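Local coordinates for leucine aminopeptidase 1 (Caenorhabditis elegans, PDB 2HC9), which releases N-terminal amino acids, preferably leucine, from peptides using two zinc ions per subunit, and probably acts as a digestive enzyme, at residues 363-367 and 433-438; 338-342 and 437-441; 335-339 and 422-426; 253-259 and 303-309. The protein carries 1 engineered substitution. All blocks are in the same frame, centred on the assembly; numbering follows the deposited sequence.

Overall arrangement
All four contacts lie in the catalytic domain of this M17 aminopeptidase, around its two zincs. Contact 4 comes first along the chain: it pairs strands 246-254 and 256-257 with strand 297-307 in the central sheet. Contacts 3 and 2 both begin around the first turn of helix 337-350 and share R338 and L339. Contact 1, whose segments alternate along the chain with those of contact 3, shares helix 433-442 with contact 2. The centres of contacts 1, 2 and 3 are 7 to 10 Å apart; that of contact 4 lies about 14 to 17 Å away. Contacts 3 and 4 meet at the zincs, where E336 and D257 supply ligands, so segments distant in sequence build one active site.

Contact 1: residues 363-367 and 433-438; sequences LTGAQ and PSAVAG
Segment 363-367 is an irregular loop after strand 356-361. T364 is extended (phi/psi -139/141), and from G365 on the chain turns towards helix 367-371. Segment 433-438 is the first part of helix 433-442, with A437 N bonded to P433 O at 2.9 Å. The backbones are closest at Q367 and S434, 5.5 Å between CA atoms. S434 (chi1 m) sends its hydroxyl into the loop, where S434 OG donates to T364 OG1 at 2.8 Å. T364 (chi1 p) turns OG1 back to cap the turn, accepting weakly from Q367 N at 3.1 Å; it is also hydrogen-bonded to D457. A water accepts from S434 N at 2.9 Å. Apolar groups fill the rest: A366 CB meets P433 CB at 3.8 Å, and L363 (t,p) brings CD2 to 3.7 Å from A437 CB, whose small methyl lets the loop lie close. W369 of a neighbouring subunit packs on A366 and P433. L363 and T364 line the bicarbonate pocket beside the zincs, so the contact probably forms part of the wall of the M17 active site.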
loop_
_atom_site.group_PDB
_atom_site.type_symbol
_atom_site.label_atom_id
_atom_site.label_comp_id
_atom_site.label_asym_id
_atom_site.label_seq_id
_atom_site.Cartn_x
_atom_site.Cartn_y
_atom_site.Cartn_z
ATOM N N LEU A 363 17.259 -14.350 11.505
ATOM C CA LEU A 363 15.938 -14.944 11.630
ATOM C C LEU A 363 14.820 -13.985 11.231
ATOM O O LEU A 363 13.925 -14.361 10.481
ATOM C CB LEU A 363 15.699 -15.532 13.047
ATOM C CG LEU A 363 14.560 -16.570 13.058
ATOM C CD1 LEU A 363 14.905 -17.827 12.213
ATOM C CD2 LEU A 363 14.263 -16.971 14.505
ATOM N N THR A 364 14.860 -12.750 11.735
ATOM C CA THR A 364 13.708 -11.824 11.611
ATOM C C THR A 364 14.153 -10.403 11.281
ATOM O O THR A 364 15.141 -9.930 11.816
ATOM C CB THR A 364 12.839 -11.783 12.909
ATOM O OG1 THR A 364 13.600 -11.261 14.026
ATOM C CG2 THR A 364 12.329 -13.191 13.251
ATOM N N GLY A 365 13.393 -9.738 10.409
ATOM C CA GLY A 365 13.456 -8.291 10.261
ATOM C C GLY A 365 13.123 -7.550 11.555
ATOM O O GLY A 365 13.678 -6.472 11.820
ATOM N N ALA A 366 12.243 -8.144 12.374
ATOM C CA ALA A 366 11.868 -7.562 13.672
ATOM C C ALA A 366 13.044 -7.405 14.634
ATOM O O ALA A 366 13.007 -6.540 15.518
ATOM C CB ALA A 366 10.788 -8.391 14.320
ATOM N N GLN A 367 14.087 -8.227 14.467
ATOM C CA GLN A 367 15.256 -8.173 15.371
ATOM C C GLN A 367 15.868 -6.752 15.497
ATOM O O GLN A 367 16.216 -6.337 16.591
ATOM C CB GLN A 367 16.288 -9.267 14.987
ATOM C CG GLN A 367 17.674 -9.142 15.666
ATOM C CD GLN A 367 18.568 -8.150 14.931
ATOM O OE1 GLN A 367 18.744 -8.241 13.710
ATOM N NE2 GLN A 367 19.105 -7.179 15.662
ATOM N N PRO A 433 8.070 -9.910 18.372
ATOM C CA PRO A 433 8.084 -10.931 17.309
ATOM C C PRO A 433 9.363 -11.762 17.210
ATOM O O PRO A 433 9.274 -12.982 16.939
ATOM C CB PRO A 433 7.848 -10.107 16.027
ATOM C CG PRO A 433 6.982 -8.952 16.526
ATOM C CD PRO A 433 7.578 -8.609 17.871
ATOM N N SER A 434 10.526 -11.144 17.464
ATOM C CA SER A 434 11.800 -11.896 17.453
ATOM C C SER A 434 11.884 -12.952 18.553
ATOM O O SER A 434 12.510 -14.004 18.370
ATOM C CB SER A 434 13.006 -10.963 17.530
ATOM O OG SER A 434 12.936 -10.022 16.467
ATOM N N ALA A 435 11.243 -12.678 19.688
ATOM C CA ALA A 435 11.217 -13.617 20.806
ATOM C C ALA A 435 10.279 -14.769 20.472
ATOM O O ALA A 435 10.603 -15.939 20.701
ATOM C CB ALA A 435 10.729 -12.888 22.079
ATOM N N VAL A 436 9.123 -14.436 19.901
ATOM C CA VAL A 436 8.146 -15.448 19.516
ATOM C C VAL A 436 8.755 -16.405 18.476
ATOM O O VAL A 436 8.588 -17.630 18.564
ATOM C CB VAL A 436 6.824 -14.776 19.002
ATOM C CG1 VAL A 436 5.876 -15.826 18.411
ATOM C CG2 VAL A 436 6.149 -14.060 20.171
ATOM N N ALA A 437 9.510 -15.836 17.534
ATOM C CA ALA A 437 10.216 -16.635 16.535
ATOM C C ALA A 437 11.164 -17.620 17.224
ATOM O O ALA A 437 11.225 -18.788 16.859
ATOM C CB ALA A 437 11.016 -15.693 15.581
ATOM N N GLY A 438 11.905 -17.161 18.226
ATOM C CA GLY A 438 12.789 -18.071 18.960
ATOM C C GLY A 438 12.040 -19.132 19.747
ATOM O O GLY A 438 12.494 -20.271 19.859
HETATM O O HOH W 1 11.126 -8.312 17.836
#

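Contact 2: residues 338-342 and 437-441; sequences RLILA and AGLLI. Engineered in segment 437-441: L440 (natural residue Phe). With BCT (bicarbonate ion), chain D.
This is a buried helix-helix packing in the catalytic domain, between the start of helix 337-350 and helix 433-442. The axes of these short segments run roughly parallel, 8.6 Å apart at closest approach and crossing at -29°; A342 and I441 have the nearest CA atoms, at 4.3 Å, an approach the small A342 permits. No hydrogen bond links the two segments. I441 (m,t) lays CD1 on L341 CD1 (L341 also m,t) at 3.7 Å and CG1 at 3.6 Å from R338 O. L440 (t,m), an engineered replacement for Phe, puts CD1 3.4 Å from R338 O. At the active-site end of the packing lies R338, a predicted active-site residue. R338 N donates to bicarbonate O3 at 2.9 Å, and the p,t,p side chain brings R338 NE to the same O3 at 2.8 Å, while R338 NH2 reaches bicarbonate O2 at 3.1 Å. A437 CB covers one face of the guanidinium, 3.5 Å from R338 CZ, leaving the edge to the anion, and R338 NH1 bonds to N423 O.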
loop_
_atom_site.group_PDB
_atom_site.type_symbol
_atom_site.label_atom_id
_atom_site.label_comp_id
_atom_site.label_asym_id
_atom_site.label_seq_id
_atom_site.Cartn_x
_atom_site.Cartn_y
_atom_site.Cartn_z
ATOM N N ARG A 338 12.962 -20.818 11.538
ATOM C CA ARG A 338 12.619 -21.369 12.836
ATOM C C ARG A 338 12.173 -22.839 12.723
ATOM O O ARG A 338 12.416 -23.629 13.642
ATOM C CB ARG A 338 11.553 -20.502 13.528
ATOM C CG ARG A 338 10.183 -20.488 12.787
ATOM C CD ARG A 338 9.294 -19.326 13.311
ATOM N NE ARG A 338 9.757 -18.044 12.769
ATOM C CZ ARG A 338 9.104 -16.893 12.942
ATOM N NH1 ARG A 338 7.947 -16.882 13.625
ATOM N NH2 ARG A 338 9.586 -15.772 12.408
ATOM N N LEU A 339 11.574 -23.212 11.589
ATOM C CA LEU A 339 11.178 -24.617 11.337
ATOM C C LEU A 339 12.437 -25.480 11.229
ATOM O O LEU A 339 12.548 -26.525 11.860
ATOM C CB LEU A 339 10.388 -24.734 10.020
ATOM C CG LEU A 339 8.989 -24.046 10.036
ATOM C CD1 LEU A 339 8.341 -24.127 8.657
ATOM C CD2 LEU A 339 8.075 -24.689 11.096
ATOM N N ILE A 340 13.393 -25.039 10.417
ATOM C CA ILE A 340 14.570 -25.880 10.218
ATOM C C ILE A 340 15.401 -25.977 11.498
ATOM O O ILE A 340 15.967 -27.045 11.799
ATOM C CB ILE A 340 15.396 -25.484 8.967
ATOM C CG1 ILE A 340 16.190 -24.181 9.198
ATOM C CG2 ILE A 340 14.466 -25.359 7.721
ATOM C CD1 ILE A 340 17.117 -23.770 8.000
ATOM N N LEU A 341 15.483 -24.867 12.246
ATOM C CA LEU A 341 16.217 -24.853 13.498
ATOM C C LEU A 341 15.537 -25.678 14.580
ATOM O O LEU A 341 16.222 -26.221 15.419
ATOM C CB LEU A 341 16.455 -23.425 14.006
ATOM C CG LEU A 341 17.402 -22.570 13.143
ATOM C CD1 LEU A 341 17.217 -21.100 13.497
ATOM C CD2 LEU A 341 18.887 -22.987 13.327
ATOM N N ALA A 342 14.201 -25.762 14.570
ATOM C CA ALA A 342 13.498 -26.643 15.521
ATOM C C ALA A 342 14.010 -28.095 15.375
ATOM O O ALA A 342 14.206 -28.818 16.372
ATOM C CB ALA A 342 11.955 -26.599 15.257
ATOM N N ALA A 437 9.510 -15.836 17.534
ATOM C CA ALA A 437 10.216 -16.635 16.535
ATOM C C ALA A 437 11.164 -17.620 17.224
ATOM O O ALA A 437 11.225 -18.788 16.859
ATOM C CB ALA A 437 11.016 -15.693 15.581
ATOM N N GLY A 438 11.905 -17.161 18.226
ATOM C CA GLY A 438 12.789 -18.071 18.960
ATOM C C GLY A 438 12.040 -19.132 19.747
ATOM O O GLY A 438 12.494 -20.271 19.859
ATOM N N LEU A 439 10.867 -18.769 20.280
ATOM C CA LEU A 439 10.065 -19.714 21.077
ATOM C C LEU A 439 9.510 -20.843 20.230
ATOM O O LEU A 439 9.298 -21.939 20.739
ATOM C CB LEU A 439 8.905 -18.984 21.785
ATOM C CG LEU A 439 9.334 -18.054 22.934
ATOM C CD1 LEU A 439 8.080 -17.280 23.432
ATOM C CD2 LEU A 439 9.984 -18.858 24.054
ATOM N N LEU A 440 9.276 -20.596 18.938
ATOM C CA LEU A 440 8.865 -21.700 18.064
ATOM C C LEU A 440 9.980 -22.763 18.067
ATOM O O LEU A 440 9.698 -23.949 18.190
ATOM C CB LEU A 440 8.605 -21.217 16.620
ATOM C CG LEU A 440 8.195 -22.264 15.574
ATOM C CD1 LEU A 440 9.331 -23.206 15.054
ATOM C CD2 LEU A 440 6.887 -23.037 15.985
ATOM N N ILE A 441 11.233 -22.323 17.942
ATOM C CA ILE A 441 12.375 -23.252 18.000
ATOM C C ILE A 441 12.390 -23.993 19.343
ATOM O O ILE A 441 12.417 -25.244 19.394
ATOM C CB ILE A 441 13.722 -22.490 17.820
ATOM C CG1 ILE A 441 13.783 -21.796 16.447
ATOM C CG2 ILE A 441 14.903 -23.456 17.978
ATOM C CD1 ILE A 441 14.876 -20.718 16.352
HETATM C C BCT D . 12.314 -17.282 10.230
HETATM O O1 BCT D . 13.045 -17.505 9.258
HETATM O O2 BCT D . 12.107 -16.126 10.649
HETATM O O3 BCT D . 11.715 -18.290 10.807
#

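Contact 3: residues 335-339 and 422-426. With ZN (zinc ion), chain B; ZN (zinc ion), chain C; BCT (bicarbonate ion), chain D.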
loop_
_atom_site.group_PDB
_atom_site.type_symbol
_atom_site.label_atom_id
_atom_site.label_comp_id
_atom_site.label_asym_id
_atom_site.label_seq_id
_atom_site.Cartn_x
_atom_site.Cartn_y
_atom_site.Cartn_z
ATOM N N ALA A 335 8.552 -17.750 7.479
ATOM C CA ALA A 335 9.047 -17.997 8.842
ATOM C C ALA A 335 9.656 -19.416 8.831
ATOM O O ALA A 335 9.276 -20.314 9.637
ATOM C CB ALA A 335 7.876 -17.876 9.854
ATOM N N GLU A 336 10.595 -19.614 7.898
ATOM C CA GLU A 336 11.117 -20.957 7.588
ATOM C C GLU A 336 12.363 -21.317 8.405
ATOM O O GLU A 336 12.618 -22.511 8.694
ATOM C CB GLU A 336 11.366 -21.115 6.067
ATOM C CG GLU A 336 12.784 -20.685 5.595
ATOM C CD GLU A 336 13.002 -19.192 5.714
ATOM O OE1 GLU A 336 14.155 -18.754 5.927
ATOM O OE2 GLU A 336 12.021 -18.430 5.606
ATOM N N GLY A 337 13.154 -20.309 8.771
ATOM C CA GLY A 337 14.357 -20.550 9.577
ATOM C C GLY A 337 14.039 -21.241 10.898
ATOM O O GLY A 337 14.728 -22.166 11.313
ATOM N N ARG A 338 12.962 -20.818 11.538
ATOM C CA ARG A 338 12.619 -21.369 12.836
ATOM C C ARG A 338 12.173 -22.839 12.723
ATOM O O ARG A 338 12.416 -23.629 13.642
ATOM C CB ARG A 338 11.553 -20.502 13.528
ATOM C CG ARG A 338 10.183 -20.488 12.787
ATOM C CD ARG A 338 9.294 -19.326 13.311
ATOM N NE ARG A 338 9.757 -18.044 12.769
ATOM C CZ ARG A 338 9.104 -16.893 12.942
ATOM N NH1 ARG A 338 7.947 -16.882 13.625
ATOM N NH2 ARG A 338 9.586 -15.772 12.408
ATOM N N LEU A 339 11.574 -23.212 11.589
ATOM C CA LEU A 339 11.178 -24.617 11.337
ATOM C C LEU A 339 12.437 -25.480 11.229
ATOM O O LEU A 339 12.548 -26.525 11.860
ATOM C CB LEU A 339 10.388 -24.734 10.020
ATOM C CG LEU A 339 8.989 -24.046 10.036
ATOM C CD1 LEU A 339 8.341 -24.127 8.657
ATOM C CD2 LEU A 339 8.075 -24.689 11.096
ATOM N N LYS A 422 1.332 -23.086 15.699
ATOM C CA LYS A 422 1.613 -22.461 14.395
ATOM C C LYS A 422 3.078 -22.022 14.416
ATOM O O LYS A 422 3.646 -21.878 15.485
ATOM C CB LYS A 422 0.738 -21.216 14.223
ATOM C CG LYS A 422 -0.761 -21.475 14.119
ATOM C CD LYS A 422 -1.505 -20.210 13.665
ATOM C CE LYS A 422 -3.004 -20.505 13.519
ATOM N NZ LYS A 422 -3.785 -19.287 13.120
ATOM N N ASN A 423 3.669 -21.770 13.253
ATOM C CA ASN A 423 5.036 -21.236 13.217
ATOM C C ASN A 423 5.151 -19.710 13.365
ATOM O O ASN A 423 6.218 -19.200 13.661
ATOM C CB ASN A 423 5.825 -21.778 11.997
ATOM C CG ASN A 423 5.433 -21.115 10.668
ATOM O OD1 ASN A 423 4.269 -20.829 10.420
ATOM N ND2 ASN A 423 6.408 -20.928 9.785
ATOM N N SER A 424 4.055 -18.979 13.178
ATOM C CA SER A 424 4.116 -17.529 13.349
ATOM C C SER A 424 2.755 -16.985 13.720
ATOM O O SER A 424 1.771 -17.730 13.800
ATOM C CB SER A 424 4.680 -16.826 12.099
ATOM O OG SER A 424 3.685 -16.622 11.149
ATOM N N ASN A 425 2.718 -15.687 13.968
ATOM C CA ASN A 425 1.466 -14.977 14.186
ATOM C C ASN A 425 1.467 -13.776 13.252
ATOM O O ASN A 425 2.394 -12.958 13.270
ATOM C CB ASN A 425 1.374 -14.564 15.663
ATOM C CG ASN A 425 0.030 -13.959 16.009
ATOM O OD1 ASN A 425 -0.490 -13.131 15.265
ATOM N ND2 ASN A 425 -0.546 -14.382 17.128
ATOM N N LEU A 426 0.453 -13.686 12.399
ATOM C CA LEU A 426 0.464 -12.676 11.345
ATOM C C LEU A 426 -0.282 -11.411 11.757
ATOM O O LEU A 426 -0.437 -10.485 10.956
ATOM C CB LEU A 426 -0.134 -13.240 10.050
ATOM C CG LEU A 426 0.658 -14.380 9.391
ATOM C CD1 LEU A 426 -0.057 -14.822 8.107
ATOM C CD2 LEU A 426 2.077 -13.936 9.071
HETATM ZN ZN ZN B . 12.020 -16.398 5.476
HETATM ZN ZN ZN C . 14.908 -16.883 6.320
HETATM C C BCT D . 12.314 -17.282 10.230
HETATM O O1 BCT D . 13.045 -17.505 9.258
HETATM O O2 BCT D . 12.107 -16.126 10.649
HETATM O O3 BCT D . 11.715 -18.290 10.807
HETATM O O HOH W 2 13.270 -15.746 6.931
#
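A335 opens the first segment with its methyl against the loop 422-426, A335 CB lying 4.0 Å from S424 CB, while A335 O accepts from N423 ND2 at 2.9 Å. E336 turns the other way, to the metals: E336 OE2 binds one zinc at 2.0 Å and E336 OE1 the other at 2.1 Å, a bridging carboxylate of the two-zinc centre of M17 aminopeptidases, completed by K252, D257, D275 and D334. Water 2 also bridges the zincs and donates to bicarbonate O1 at 2.9 Å. G337 N donates to the same O1 at 2.8 Å; a CB on G337 would collide with this oxygen, so glycine suits the place. R338 binds the anion through N, NE and NH2, and its remaining nitrogen faces the loop, R338 NH1 donating to N423 O at 2.9 Å. N423 thus holds the segment at two points, with its side-chain amide and its carbonyl; N423 OD1 accepts from N331 N, and ND2 also donates to N332 O. Next in line, L339 brings CD2 to within 3.8 Å of N423 CB.

Contact 4: residues 253-259 and 303-309. With ZN (zinc ion), chain B; ZN (zinc ion), chain C.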
loop_
_atom_site.group_PDB
_atom_site.type_symbol
_atom_site.label_atom_id
_atom_site.label_comp_id
_atom_site.label_asym_id
_atom_site.label_seq_id
_atom_site.Cartn_x
_atom_site.Cartn_y
_atom_site.Cartn_z
ATOM N N GLY A 253 20.999 -22.158 7.720
ATOM C CA GLY A 253 21.669 -22.106 6.418
ATOM C C GLY A 253 20.709 -22.009 5.247
ATOM O O GLY A 253 20.736 -22.839 4.329
ATOM N N VAL A 254 19.871 -20.984 5.264
ATOM C CA VAL A 254 18.978 -20.768 4.136
ATOM C C VAL A 254 19.766 -20.053 3.034
ATOM O O VAL A 254 20.014 -18.843 3.102
ATOM C CB VAL A 254 17.709 -19.981 4.551
ATOM C CG1 VAL A 254 16.841 -19.698 3.305
ATOM C CG2 VAL A 254 16.896 -20.835 5.580
ATOM N N VAL A 255 20.187 -20.824 2.029
ATOM C CA VAL A 255 21.093 -20.281 1.018
ATOM C C VAL A 255 20.426 -19.187 0.182
ATOM O O VAL A 255 21.086 -18.284 -0.309
ATOM C CB VAL A 255 21.699 -21.377 0.099
ATOM C CG1 VAL A 255 22.521 -22.371 0.934
ATOM C CG2 VAL A 255 20.623 -22.115 -0.691
ATOM N N TYR A 256 19.109 -19.277 0.034
ATOM C CA TYR A 256 18.332 -18.156 -0.485
ATOM C C TYR A 256 16.937 -18.256 0.047
ATOM O O TYR A 256 16.376 -19.346 0.098
ATOM C CB TYR A 256 18.257 -18.190 -2.026
ATOM C CG TYR A 256 17.839 -16.854 -2.562
ATOM C CD1 TYR A 256 18.787 -15.843 -2.772
ATOM C CD2 TYR A 256 16.492 -16.573 -2.810
ATOM C CE1 TYR A 256 18.406 -14.587 -3.256
ATOM C CE2 TYR A 256 16.098 -15.345 -3.299
ATOM C CZ TYR A 256 17.041 -14.366 -3.514
ATOM O OH TYR A 256 16.606 -13.178 -3.988
ATOM N N ASP A 257 16.370 -17.113 0.409
ATOM C CA ASP A 257 14.993 -17.071 0.896
ATOM C C ASP A 257 14.132 -16.188 -0.036
ATOM O O ASP A 257 14.178 -14.961 0.040
ATOM C CB ASP A 257 15.005 -16.501 2.314
ATOM C CG ASP A 257 13.686 -16.705 3.036
ATOM O OD1 ASP A 257 12.761 -17.355 2.464
ATOM O OD2 ASP A 257 13.610 -16.218 4.189
ATOM N N THR A 258 13.340 -16.816 -0.909
ATOM C CA THR A 258 12.348 -16.066 -1.695
ATOM C C THR A 258 11.119 -15.702 -0.843
ATOM O O THR A 258 10.263 -14.938 -1.293
ATOM C CB THR A 258 11.792 -16.893 -2.864
ATOM O OG1 THR A 258 11.066 -18.003 -2.325
ATOM C CG2 THR A 258 12.923 -17.408 -3.798
ATOM N N GLY A 259 11.042 -16.265 0.365
ATOM C CA GLY A 259 9.859 -16.165 1.224
ATOM C C GLY A 259 8.952 -17.398 1.089
ATOM O O GLY A 259 8.117 -17.687 1.975
ATOM N N CYS A 303 21.702 -26.406 9.123
ATOM C CA CYS A 303 20.442 -26.739 8.479
ATOM C C CYS A 303 20.421 -25.979 7.163
ATOM O O CYS A 303 20.311 -24.750 7.174
ATOM C CB CYS A 303 19.280 -26.293 9.393
ATOM S SG CYS A 303 19.412 -26.989 11.077
ATOM N N ILE A 304 20.558 -26.699 6.046
ATOM C CA ILE A 304 20.927 -26.062 4.759
ATOM C C ILE A 304 19.801 -26.307 3.739
ATOM O O ILE A 304 19.550 -27.438 3.341
ATOM C CB ILE A 304 22.242 -26.620 4.204
ATOM C CG1 ILE A 304 23.401 -26.301 5.170
ATOM C CG2 ILE A 304 22.559 -25.994 2.817
ATOM C CD1 ILE A 304 24.708 -27.094 4.843
ATOM N N VAL A 305 19.080 -25.242 3.397
ATOM C CA VAL A 305 17.892 -25.367 2.513
ATOM C C VAL A 305 17.829 -24.156 1.593
ATOM O O VAL A 305 18.425 -23.120 1.880
ATOM C CB VAL A 305 16.567 -25.383 3.320
ATOM C CG1 VAL A 305 16.501 -26.590 4.272
ATOM C CG2 VAL A 305 16.355 -24.038 4.068
ATOM N N GLU A 306 17.117 -24.289 0.477
ATOM C CA GLU A 306 16.698 -23.097 -0.252
ATOM C C GLU A 306 15.174 -23.022 -0.215
ATOM O O GLU A 306 14.506 -24.023 -0.467
ATOM C CB GLU A 306 17.228 -23.111 -1.693
ATOM C CG GLU A 306 16.755 -21.841 -2.484
ATOM C CD GLU A 306 17.478 -21.610 -3.811
ATOM O OE1 GLU A 306 18.661 -21.999 -3.936
ATOM O OE2 GLU A 306 16.854 -21.020 -4.730
ATOM N N ASN A 307 14.640 -21.840 0.132
ATOM C CA ASN A 307 13.193 -21.641 0.301
ATOM C C ASN A 307 12.649 -20.982 -0.978
ATOM O O ASN A 307 12.832 -19.774 -1.196
ATOM C CB ASN A 307 12.946 -20.756 1.547
ATOM C CG ASN A 307 11.486 -20.782 2.002
ATOM O OD1 ASN A 307 10.782 -21.764 1.790
ATOM N ND2 ASN A 307 11.025 -19.685 2.607
ATOM N N ASN A 308 12.050 -21.789 -1.855
ATOM C CA ASN A 308 11.675 -21.318 -3.187
ATOM C C ASN A 308 10.236 -21.716 -3.513
ATOM O O ASN A 308 9.500 -22.192 -2.650
ATOM C CB ASN A 308 12.686 -21.798 -4.269
ATOM C CG ASN A 308 12.894 -20.754 -5.394
ATOM O OD1 ASN A 308 11.931 -20.302 -6.024
ATOM N ND2 ASN A 308 14.155 -20.396 -5.667
ATOM N N VAL A 309 9.830 -21.490 -4.758
ATOM C CA VAL A 309 8.420 -21.457 -5.117
ATOM C C VAL A 309 8.139 -22.509 -6.204
ATOM O O VAL A 309 8.703 -22.446 -7.307
ATOM C CB VAL A 309 8.043 -20.039 -5.649
ATOM C CG1 VAL A 309 6.617 -20.025 -6.168
ATOM C CG2 VAL A 309 8.237 -19.001 -4.524
HETATM ZN ZN ZN B . 12.020 -16.398 5.476
HETATM ZN ZN ZN C . 14.908 -16.883 6.320
HETATM O O HOH W 2 13.270 -15.746 6.931
#
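Strands 253-254 and 256-257 pair in parallel with strand 303-307, and a run of backbone hydrogen bonds joins them. G253 N donates to C303 O (2.7 Å), V305 N to G253 O (3.1 Å) and V255 N to V305 O (2.9 Å). A side chain at G253 would clash with C303 O, so glycine suits this position. The chain turns a corner at V255 and then rejoins the sheet: N307 N donates to Y256 O at 3.0 Å, and T258 gives N307 O two bonds, from T258 N (3.0 Å) and T258 OG1 (2.7 Å). Apolar V254 and V305 touch, CG2 to CG2, at 3.6 Å. The polar ends of Y256 and E306 face a neighbouring subunit: Y256 OH bonds to its P316, and E306 forms a salt bridge to its K315. E306 OE2 also accepts from N308 ND2 at 2.9 Å. D257 divides its carboxylate. D257 OD1 accepts from N307 ND2 and, in an Asx turn, from G259 N, both 2.9 Å away; G259 has a positive phi that a CB would strain. D257 OD2 is left for the metals, 2.0 Å from one zinc and 2.6 Å from the other, and N307 ND2 is further held by T333 O. The chemistry implies that the strand pairing, with N307 and the Asx turn, probably helps hold this carboxylate in the orientation that presents one oxygen to both zincs.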